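Local structure of putative uncharacterized protein (Mycobacterium smegmatis, 3UID) at residues Pro2-Lys7 with Thr18-Ala23; Pro24-Trp29 with Asp84-Phe89; Asn111-Thr116 with Ala124-Thr129. The protein probably acts as a toxin, as a structural homologue of a Mycobacterium tuberculosis type II toxin involved in the hypoxic response, and belongs to the AHA1 family. One frame throughout, in Å; residues are numbered along the deposited sequence.

Interaction 1 of 3, residues Pro2-Lys7 with Thr18-Ala23; sequences PVTDVK and TAEFAA
Thr4 and Asp5 both face Thr18, making a classic beta bulge in the antiparallel hairpin of strands 3-9 and 14-21. Thr18 O gathers the donors of the bulge: Thr4 N binds it at 2.8 Å in a nearly straight bond (171° at the hydrogen), whereas Asp5 N and Thr4 OG1 reach the same oxygen only weakly. Threonine suits this place because its two branches do different work. OG1 sits between the backbone N and the carbonyl carbon (chi1 61°), near Thr18 O and 3.4 Å from Thr18 CG2. In one of two conformers of Glu20, and so less certainly, Thr4 CG2 rests 3.7 Å from Glu20 CG, the two side chains crossing at about a right angle. Flanking bonds fix the register: Thr18 N donates to Asp5 O at 2.9 Å, and Glu20 N to Pro2 O at 3.0 Å. Between them Val3 pairs with Ala19 without hydrogen bonds, and Ala19 CB lies 3.4 Å from Pro2 O. Val3 also touches Ile152 of helix 144-158, which covers that face. On the other face a water accepts from Thr18 OG1 at 2.9 Å and donates to Asp5 OD2 at 2.7 Å.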
loop_
_atom_site.group_PDB
_atom_site.type_symbol
_atom_site.label_atom_id
_atom_site.label_comp_id
_atom_site.label_asym_id
_atom_site.label_seq_id
_atom_site.Cartn_x
_atom_site.Cartn_y
_atom_site.Cartn_z
ATOM N N PRO A 2 -4.437 1.503 -13.688
ATOM C CA PRO A 2 -5.643 1.518 -12.853
ATOM C C PRO A 2 -5.854 0.191 -12.140
ATOM O O PRO A 2 -5.112 -0.778 -12.355
ATOM C CB PRO A 2 -6.767 1.751 -13.872
ATOM C CG PRO A 2 -6.223 1.237 -15.153
ATOM C CD PRO A 2 -4.760 1.555 -15.124
ATOM N N VAL A 3 -6.870 0.142 -11.294
ATOM C CA VAL A 3 -7.215 -1.085 -10.611
ATOM C C VAL A 3 -7.893 -2.022 -11.615
ATOM O O VAL A 3 -8.762 -1.599 -12.387
ATOM C CB VAL A 3 -8.194 -0.806 -9.453
ATOM C CG1 VAL A 3 -8.615 -2.111 -8.775
ATOM C CG2 VAL A 3 -7.589 0.160 -8.460
ATOM N N THR A 4 -7.484 -3.291 -11.614
ATOM C CA THR A 4 -8.048 -4.280 -12.528
ATOM C C THR A 4 -8.827 -5.404 -11.836
ATOM O O THR A 4 -9.648 -6.075 -12.483
ATOM C CB THR A 4 -6.979 -4.895 -13.458
ATOM O OG1 THR A 4 -5.987 -5.569 -12.675
ATOM C CG2 THR A 4 -6.310 -3.814 -14.308
ATOM N N ASP A 5 -8.576 -5.612 -10.536
ATOM C CA ASP A 5 -9.308 -6.621 -9.772
ATOM C C ASP A 5 -9.175 -6.370 -8.285
ATOM O O ASP A 5 -8.140 -5.920 -7.819
ATOM C CB ASP A 5 -8.786 -8.026 -10.072
ATOM C CG ASP A 5 -9.725 -9.119 -9.578
ATOM O OD1 ASP A 5 -10.780 -9.332 -10.202
ATOM O OD2 ASP A 5 -9.406 -9.768 -8.570
ATOM N N VAL A 6 -10.246 -6.675 -7.561
ATOM C CA VAL A 6 -10.241 -6.705 -6.115
ATOM C C VAL A 6 -10.872 -8.025 -5.705
ATOM O O VAL A 6 -11.965 -8.361 -6.164
ATOM C CB VAL A 6 -11.080 -5.551 -5.549
ATOM C CG1 VAL A 6 -11.208 -5.681 -4.032
ATOM C CG2 VAL A 6 -10.456 -4.213 -5.943
ATOM N N LYS A 7 -10.178 -8.788 -4.862
ATOM C CA LYS A 7 -10.732 -10.048 -4.380
ATOM C C LYS A 7 -10.510 -10.292 -2.897
ATOM O O LYS A 7 -9.376 -10.316 -2.418
ATOM C CB LYS A 7 -10.200 -11.251 -5.171
ATOM C CG LYS A 7 -10.955 -12.519 -4.816
ATOM C CD LYS A 7 -10.492 -13.740 -5.576
ATOM C CE LYS A 7 -11.157 -14.988 -4.991
ATOM N NZ LYS A 7 -10.767 -16.244 -5.686
ATOM N N THR A 18 -5.285 -6.005 -7.576
ATOM C CA THR A 18 -4.426 -6.097 -8.744
ATOM C C THR A 18 -4.558 -4.805 -9.537
ATOM O O THR A 18 -5.653 -4.246 -9.654
ATOM C CB THR A 18 -4.820 -7.299 -9.626
ATOM O OG1 THR A 18 -4.831 -8.496 -8.835
ATOM C CG2 THR A 18 -3.843 -7.470 -10.788
ATOM N N ALA A 19 -3.433 -4.314 -10.041
ATOM C CA ALA A 19 -3.418 -3.114 -10.866
ATOM C C ALA A 19 -2.561 -3.348 -12.083
ATOM O O ALA A 19 -1.701 -4.226 -12.081
ATOM C CB ALA A 19 -2.842 -1.948 -10.088
ATOM N N GLU A 20 -2.830 -2.567 -13.123
ATOM C CA GLU A 20 -1.958 -2.518 -14.282
ATOM C C GLU A 20 -1.470 -1.095 -14.487
ATOM O O GLU A 20 -2.247 -0.142 -14.433
ATOM C CB GLU A 20 -2.673 -3.060 -15.515
ATOM C CG GLU A 20 -2.853 -4.565 -15.452
ATOM C CD GLU A 20 -3.700 -5.117 -16.580
ATOM O OE1 GLU A 20 -3.871 -4.420 -17.602
ATOM O OE2 GLU A 20 -4.194 -6.255 -16.438
ATOM N N PHE A 21 -0.164 -0.952 -14.696
ATOM C CA PHE A 21 0.446 0.370 -14.847
ATOM C C PHE A 21 1.177 0.454 -16.178
ATOM O O PHE A 21 1.853 -0.495 -16.570
ATOM C CB PHE A 21 1.464 0.612 -13.733
ATOM C CG PHE A 21 0.872 0.657 -12.347
ATOM C CD1 PHE A 21 -0.115 1.580 -12.026
ATOM C CD2 PHE A 21 1.323 -0.208 -11.361
ATOM C CE1 PHE A 21 -0.647 1.632 -10.738
ATOM C CE2 PHE A 21 0.800 -0.163 -10.071
ATOM C CZ PHE A 21 -0.187 0.755 -9.763
ATOM N N ALA A 22 1.068 1.590 -16.860
ATOM C CA ALA A 22 1.733 1.747 -18.154
ATOM C C ALA A 22 3.138 2.309 -17.971
ATOM O O ALA A 22 3.452 3.410 -18.421
ATOM C CB ALA A 22 0.903 2.619 -19.092
ATOM N N ALA A 23 3.970 1.536 -17.277
ATOM C CA ALA A 23 5.360 1.878 -17.046
ATOM C C ALA A 23 6.087 0.601 -16.660
ATOM O O ALA A 23 5.460 -0.376 -16.230
ATOM C CB ALA A 23 5.476 2.936 -15.929
HETATM O O HOH W 1 -7.117 -9.184 -7.167
#

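Interaction 2 of 3, residues Pro24-Trp29 with Asp84-Phe89; sequences PVTRIW and DEPHSF
Trp29 slides its flat indole between Glu85 and Pro86 on one face and Phe89 on the other. Glu85 CG lies over the five-membered ring, 3.5 Å from its centroid, a CH-pi contact. The glutamate chain, with CG anti to the backbone N (chi1 178°), crosses the indole at about a right angle. Its carboxylate plane lies 12° from parallel to the indole, and a water at the indole edge, in the ring plane, accepts from Trp29 NE1 at 2.9 Å and donates to Glu85 OE1. Pro86 CA bulges onto the same face. The contact packs the start of helix 25-33 against the turn between strands 73-84 and 88-96, where a cis peptide precedes Pro86 and His87 and Ser88 both face Asp84 as a classic beta bulge. The compact pyrrolidine rests in the angle between Val25 and Trp29: Pro86 CB is 3.8 Å from Val25 CG1 and 3.9 Å from Trp29 CB. Pro86 O, pressed to 3.2 Å from Val25 CG1, is buried with no hydrogen-bond partner. Against the opposite indole face Phe89 presents its edge, an offset edge-to-face pair with planes at 87°. Ser88 O closes off the far rim, 3.4 Å from Trp29 CH2.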
loop_
_atom_site.group_PDB
_atom_site.type_symbol
_atom_site.label_atom_id
_atom_site.label_comp_id
_atom_site.label_asym_id
_atom_site.label_seq_id
_atom_site.Cartn_x
_atom_site.Cartn_y
_atom_site.Cartn_z
ATOM N N PRO A 24 7.413 0.591 -16.811
ATOM C CA PRO A 24 8.202 -0.612 -16.528
ATOM C C PRO A 24 8.238 -0.961 -15.046
ATOM O O PRO A 24 8.027 -0.089 -14.197
ATOM C CB PRO A 24 9.607 -0.232 -17.019
ATOM C CG PRO A 24 9.387 0.849 -18.022
ATOM C CD PRO A 24 8.189 1.611 -17.537
ATOM N N VAL A 25 8.510 -2.227 -14.751
ATOM C CA VAL A 25 8.617 -2.681 -13.373
ATOM C C VAL A 25 9.623 -1.842 -12.588
ATOM O O VAL A 25 9.374 -1.511 -11.427
ATOM C CB VAL A 25 9.015 -4.152 -13.305
ATOM C CG1 VAL A 25 9.498 -4.487 -11.918
ATOM C CG2 VAL A 25 7.821 -5.033 -13.693
ATOM N N THR A 26 10.749 -1.510 -13.215
ATOM C CA THR A 26 11.773 -0.709 -12.538
ATOM C C THR A 26 11.233 0.643 -12.098
ATOM O O THR A 26 11.583 1.134 -11.021
ATOM C CB THR A 26 13.031 -0.517 -13.397
ATOM O OG1 THR A 26 12.672 -0.007 -14.689
ATOM C CG2 THR A 26 13.737 -1.848 -13.572
ATOM N N ARG A 27 10.372 1.238 -12.917
ATOM C CA ARG A 27 9.734 2.516 -12.553
ATOM C C ARG A 27 8.777 2.395 -11.359
ATOM O O ARG A 27 8.816 3.210 -10.436
ATOM C CB ARG A 27 8.971 3.113 -13.740
ATOM C CG ARG A 27 8.111 4.333 -13.323
ATOM C CD ARG A 27 9.024 5.489 -12.990
ATOM N NE ARG A 27 8.317 6.661 -12.453
ATOM C CZ ARG A 27 8.192 6.929 -11.154
ATOM N NH1 ARG A 27 8.702 6.107 -10.247
ATOM N NH2 ARG A 27 7.554 8.019 -10.755
ATOM N N ILE A 28 7.899 1.392 -11.383
ATOM C CA ILE A 28 6.956 1.180 -10.300
ATOM C C ILE A 28 7.680 0.894 -8.986
ATOM O O ILE A 28 7.268 1.356 -7.930
ATOM C CB ILE A 28 5.949 0.067 -10.649
ATOM C CG1 ILE A 28 5.251 0.390 -11.974
ATOM C CG2 ILE A 28 4.918 -0.080 -9.544
ATOM C CD1 ILE A 28 4.434 1.683 -11.954
ATOM N N TRP A 29 8.778 0.146 -9.051
ATOM C CA TRP A 29 9.550 -0.135 -7.852
ATOM C C TRP A 29 9.924 1.162 -7.127
ATOM O O TRP A 29 9.871 1.233 -5.901
ATOM C CB TRP A 29 10.820 -0.924 -8.189
ATOM C CG TRP A 29 11.634 -1.221 -6.971
ATOM C CD1 TRP A 29 12.704 -0.509 -6.496
ATOM C CD2 TRP A 29 11.418 -2.282 -6.041
ATOM N NE1 TRP A 29 13.184 -1.083 -5.347
ATOM C CE2 TRP A 29 12.407 -2.170 -5.040
ATOM C CE3 TRP A 29 10.496 -3.330 -5.966
ATOM C CZ2 TRP A 29 12.495 -3.065 -3.980
ATOM C CZ3 TRP A 29 10.581 -4.212 -4.902
ATOM C CH2 TRP A 29 11.573 -4.078 -3.931
ATOM N N ASP A 84 13.162 -7.786 -2.656
ATOM C CA ASP A 84 13.686 -8.437 -3.847
ATOM C C ASP A 84 13.484 -7.487 -5.029
ATOM O O ASP A 84 12.575 -7.642 -5.836
ATOM C CB ASP A 84 12.966 -9.778 -4.052
ATOM C CG ASP A 84 13.303 -10.440 -5.377
ATOM O OD1 ASP A 84 14.406 -10.211 -5.914
ATOM O OD2 ASP A 84 12.448 -11.201 -5.876
ATOM N N GLU A 85 14.335 -6.468 -5.107
ATOM C CA GLU A 85 14.212 -5.448 -6.145
ATOM C C GLU A 85 14.463 -6.042 -7.539
ATOM O O GLU A 85 15.397 -6.822 -7.727
ATOM C CB GLU A 85 15.214 -4.312 -5.885
ATOM C CG GLU A 85 15.179 -3.225 -6.948
ATOM C CD GLU A 85 16.221 -2.139 -6.713
ATOM O OE1 GLU A 85 16.799 -2.097 -5.607
ATOM O OE2 GLU A 85 16.453 -1.322 -7.629
ATOM N N PRO A 86 13.635 -5.669 -8.529
ATOM C CA PRO A 86 12.472 -4.780 -8.453
ATOM C C PRO A 86 11.163 -5.560 -8.464
ATOM O O PRO A 86 10.128 -4.976 -8.788
ATOM C CB PRO A 86 12.569 -4.024 -9.771
ATOM C CG PRO A 86 13.036 -5.084 -10.728
ATOM C CD PRO A 86 14.022 -5.925 -9.931
ATOM N N HIS A 87 11.183 -6.844 -8.123
ATOM C CA HIS A 87 9.979 -7.654 -8.301
ATOM C C HIS A 87 9.067 -7.768 -7.090
ATOM O O HIS A 87 7.874 -7.974 -7.249
ATOM C CB HIS A 87 10.314 -9.042 -8.834
ATOM C CG HIS A 87 10.695 -9.046 -10.280
ATOM N ND1 HIS A 87 11.972 -9.332 -10.709
ATOM C CD2 HIS A 87 9.970 -8.784 -11.395
ATOM C CE1 HIS A 87 12.019 -9.251 -12.027
ATOM N NE2 HIS A 87 10.818 -8.924 -12.468
ATOM N N SER A 88 9.600 -7.628 -5.882
ATOM C CA SER A 88 8.729 -7.848 -4.725
ATOM C C SER A 88 9.305 -7.322 -3.424
ATOM O O SER A 88 10.525 -7.227 -3.281
ATOM C CB SER A 88 8.473 -9.357 -4.574
ATOM O OG SER A 88 7.442 -9.629 -3.638
ATOM N N PHE A 89 8.422 -6.943 -2.498
ATOM C CA PHE A 89 8.803 -6.764 -1.100
ATOM C C PHE A 89 7.679 -7.235 -0.191
ATOM O O PHE A 89 6.528 -7.343 -0.622
ATOM C CB PHE A 89 9.332 -5.346 -0.770
ATOM C CG PHE A 89 8.306 -4.239 -0.859
ATOM C CD1 PHE A 89 7.616 -3.825 0.274
ATOM C CD2 PHE A 89 8.056 -3.595 -2.063
ATOM C CE1 PHE A 89 6.682 -2.784 0.212
ATOM C CE2 PHE A 89 7.124 -2.549 -2.132
ATOM C CZ PHE A 89 6.436 -2.147 -0.986
HETATM O O HOH W 2 15.445 -0.375 -3.687
#

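Interaction 3 of 3, residues Asn111-Thr116 with Ala124-Thr129; sequences NVYTFT and ATYVGT
Tyr126 stands on edge over Tyr113 in a T-shaped stack, its CD1 3.3 Å above the plane of the Tyr113 ring and over its centre. The planes meet at 84°, the centroids 4.6 Å apart. Both rings leave the backbone with CG anti to the carbonyl carbon, but chi2 differs: 13° turns the Tyr113 face to its partner, and -95° brings the Tyr126 edge to it. Flat, broad residues suit this tightly packed side of the hairpin. Beside them Phe115 CD1 lies 3.7 Å from Ala124 CB, the methyl meeting the phenyl edge. Four backbone bonds, two each for the pairs Val112-Val127 and Thr114-Thr125, hold the strands antiparallel. On the reverse face beta-branched side chains, which suit extended strands, stand in looser contact; Val112 there is exposed. Thr114 CB comes no nearer than 4.1 Å to Thr125 O, and a water bridges there, donating to Thr114 O at 3.0 Å and hydrogen-bonding Thr116 OG1 at 2.9 Å. In the sheet strand 109-118 also neighbours strand 88-96, and strand 121-129 strand 14-21. Helix 25-33 covers the Phe115 end through Val25, Ile28 and Trp29, and Tyr32 OH hydrogen-bonds Tyr126 OH, while Phe89 and Phe91 meet the Tyr113 ring.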
loop_
_atom_site.group_PDB
_atom_site.type_symbol
_atom_site.label_atom_id
_atom_site.label_comp_id
_atom_site.label_asym_id
_atom_site.label_seq_id
_atom_site.Cartn_x
_atom_site.Cartn_y
_atom_site.Cartn_z
ATOM N N ASN A 111 1.897 -8.865 4.320
ATOM C CA ASN A 111 1.661 -8.309 3.001
ATOM C C ASN A 111 2.784 -8.660 2.068
ATOM O O ASN A 111 3.944 -8.655 2.474
ATOM C CB ASN A 111 1.574 -6.793 3.103
ATOM C CG ASN A 111 0.508 -6.356 4.065
ATOM O OD1 ASN A 111 0.733 -6.275 5.284
ATOM N ND2 ASN A 111 -0.672 -6.102 3.540
ATOM N N VAL A 112 2.428 -8.993 0.827
ATOM C CA VAL A 112 3.402 -9.195 -0.233
ATOM C C VAL A 112 2.996 -8.387 -1.467
ATOM O O VAL A 112 1.907 -8.579 -2.011
ATOM C CB VAL A 112 3.534 -10.660 -0.633
ATOM C CG1 VAL A 112 4.670 -10.823 -1.657
ATOM C CG2 VAL A 112 3.796 -11.519 0.589
ATOM N N TYR A 113 3.872 -7.484 -1.899
ATOM C CA TYR A 113 3.663 -6.737 -3.136
ATOM C C TYR A 113 4.547 -7.323 -4.219
ATOM O O TYR A 113 5.755 -7.480 -4.027
ATOM C CB TYR A 113 4.077 -5.277 -2.948
ATOM C CG TYR A 113 3.161 -4.434 -2.079
ATOM C CD1 TYR A 113 2.168 -5.003 -1.286
ATOM C CD2 TYR A 113 3.311 -3.049 -2.061
ATOM C CE1 TYR A 113 1.330 -4.189 -0.495
ATOM C CE2 TYR A 113 2.504 -2.238 -1.283
ATOM C CZ TYR A 113 1.521 -2.811 -0.505
ATOM O OH TYR A 113 0.718 -2.008 0.261
ATOM N N THR A 114 3.947 -7.638 -5.361
ATOM C CA THR A 114 4.686 -8.232 -6.457
ATOM C C THR A 114 4.460 -7.444 -7.744
ATOM O O THR A 114 3.315 -7.132 -8.095
ATOM C CB THR A 114 4.303 -9.710 -6.625
ATOM O OG1 THR A 114 4.538 -10.390 -5.388
ATOM C CG2 THR A 114 5.119 -10.362 -7.723
ATOM N N PHE A 115 5.558 -7.125 -8.432
ATOM C CA PHE A 115 5.536 -6.335 -9.664
ATOM C C PHE A 115 6.138 -7.170 -10.789
ATOM O O PHE A 115 7.305 -7.570 -10.738
ATOM C CB PHE A 115 6.334 -5.036 -9.483
ATOM C CG PHE A 115 5.975 -4.288 -8.238
ATOM C CD1 PHE A 115 4.724 -3.711 -8.111
ATOM C CD2 PHE A 115 6.876 -4.167 -7.195
ATOM C CE1 PHE A 115 4.373 -3.027 -6.961
ATOM C CE2 PHE A 115 6.527 -3.490 -6.037
ATOM C CZ PHE A 115 5.274 -2.912 -5.924
ATOM N N THR A 116 5.336 -7.465 -11.805
ATOM C CA THR A 116 5.830 -8.275 -12.910
ATOM C C THR A 116 5.526 -7.656 -14.253
ATOM O O THR A 116 4.576 -6.887 -14.404
ATOM C CB THR A 116 5.296 -9.712 -12.835
ATOM O OG1 THR A 116 3.867 -9.692 -12.747
ATOM C CG2 THR A 116 5.868 -10.413 -11.602
ATOM N N ALA A 124 0.796 -5.190 -10.972
ATOM C CA ALA A 124 1.106 -5.154 -9.549
ATOM C C ALA A 124 0.058 -5.934 -8.792
ATOM O O ALA A 124 -1.136 -5.687 -8.971
ATOM C CB ALA A 124 1.130 -3.729 -9.055
ATOM N N THR A 125 0.505 -6.848 -7.934
ATOM C CA THR A 125 -0.404 -7.627 -7.116
ATOM C C THR A 125 -0.086 -7.357 -5.658
ATOM O O THR A 125 1.048 -7.565 -5.219
ATOM C CB THR A 125 -0.279 -9.126 -7.409
ATOM O OG1 THR A 125 -0.505 -9.353 -8.812
ATOM C CG2 THR A 125 -1.300 -9.910 -6.605
ATOM N N TYR A 126 -1.077 -6.859 -4.929
ATOM C CA TYR A 126 -0.916 -6.517 -3.527
ATOM C C TYR A 126 -1.759 -7.476 -2.690
ATOM O O TYR A 126 -2.991 -7.391 -2.694
ATOM C CB TYR A 126 -1.402 -5.087 -3.286
ATOM C CG TYR A 126 -0.819 -4.019 -4.209
ATOM C CD1 TYR A 126 0.295 -3.281 -3.831
ATOM C CD2 TYR A 126 -1.410 -3.730 -5.438
ATOM C CE1 TYR A 126 0.803 -2.269 -4.654
ATOM C CE2 TYR A 126 -0.905 -2.726 -6.276
ATOM C CZ TYR A 126 0.201 -2.006 -5.873
ATOM O OH TYR A 126 0.717 -1.013 -6.688
ATOM N N VAL A 127 -1.093 -8.385 -1.987
ATOM C CA VAL A 127 -1.786 -9.428 -1.232
ATOM C C VAL A 127 -1.614 -9.204 0.263
ATOM O O VAL A 127 -0.494 -9.259 0.780
ATOM C CB VAL A 127 -1.264 -10.844 -1.561
ATOM C CG1 VAL A 127 -2.024 -11.906 -0.756
ATOM C CG2 VAL A 127 -1.360 -11.136 -3.066
ATOM N N GLY A 128 -2.729 -8.969 0.946
ATOM C CA GLY A 128 -2.746 -8.785 2.392
ATOM C C GLY A 128 -3.410 -9.972 3.055
ATOM O O GLY A 128 -4.517 -10.356 2.669
ATOM N N THR A 129 -2.740 -10.542 4.053
ATOM C CA THR A 129 -3.217 -11.731 4.745
ATOM C C THR A 129 -3.517 -11.351 6.186
ATOM O O THR A 129 -2.673 -10.759 6.869
ATOM C CB THR A 129 -2.168 -12.847 4.716
ATOM O OG1 THR A 129 -1.847 -13.182 3.360
ATOM C CG2 THR A 129 -2.691 -14.096 5.438
HETATM O O HOH W 3 2.520 -9.158 -10.187
#

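How the interactions relate
All three contacts reach one antiparallel sheet. Interactions 1 and 3 have centres about 11 Å apart and meet where Ala19 N probably bonds Ala124 O at 2.9 Å, while Phe21 CE2 packs on Ala124 CB. Interactions 2 and 3, also about 11 Å apart, are sewn together by probable bonds from Phe115 N to His87 O (2.7 Å) and from Ser88 OG to Tyr113 O (2.8 Å). Interactions 1 and 2, about 15 Å apart, follow along the chain as strand 14-21 runs into helix 25-33, and Phe21 CB touches Ile28 CD1 at 3.6 Å. Phe21, Ile28, Phe115 and Tyr126 thus line adjoining parts of the sheet-helix packing of this protein of the SRPBCC superfamily.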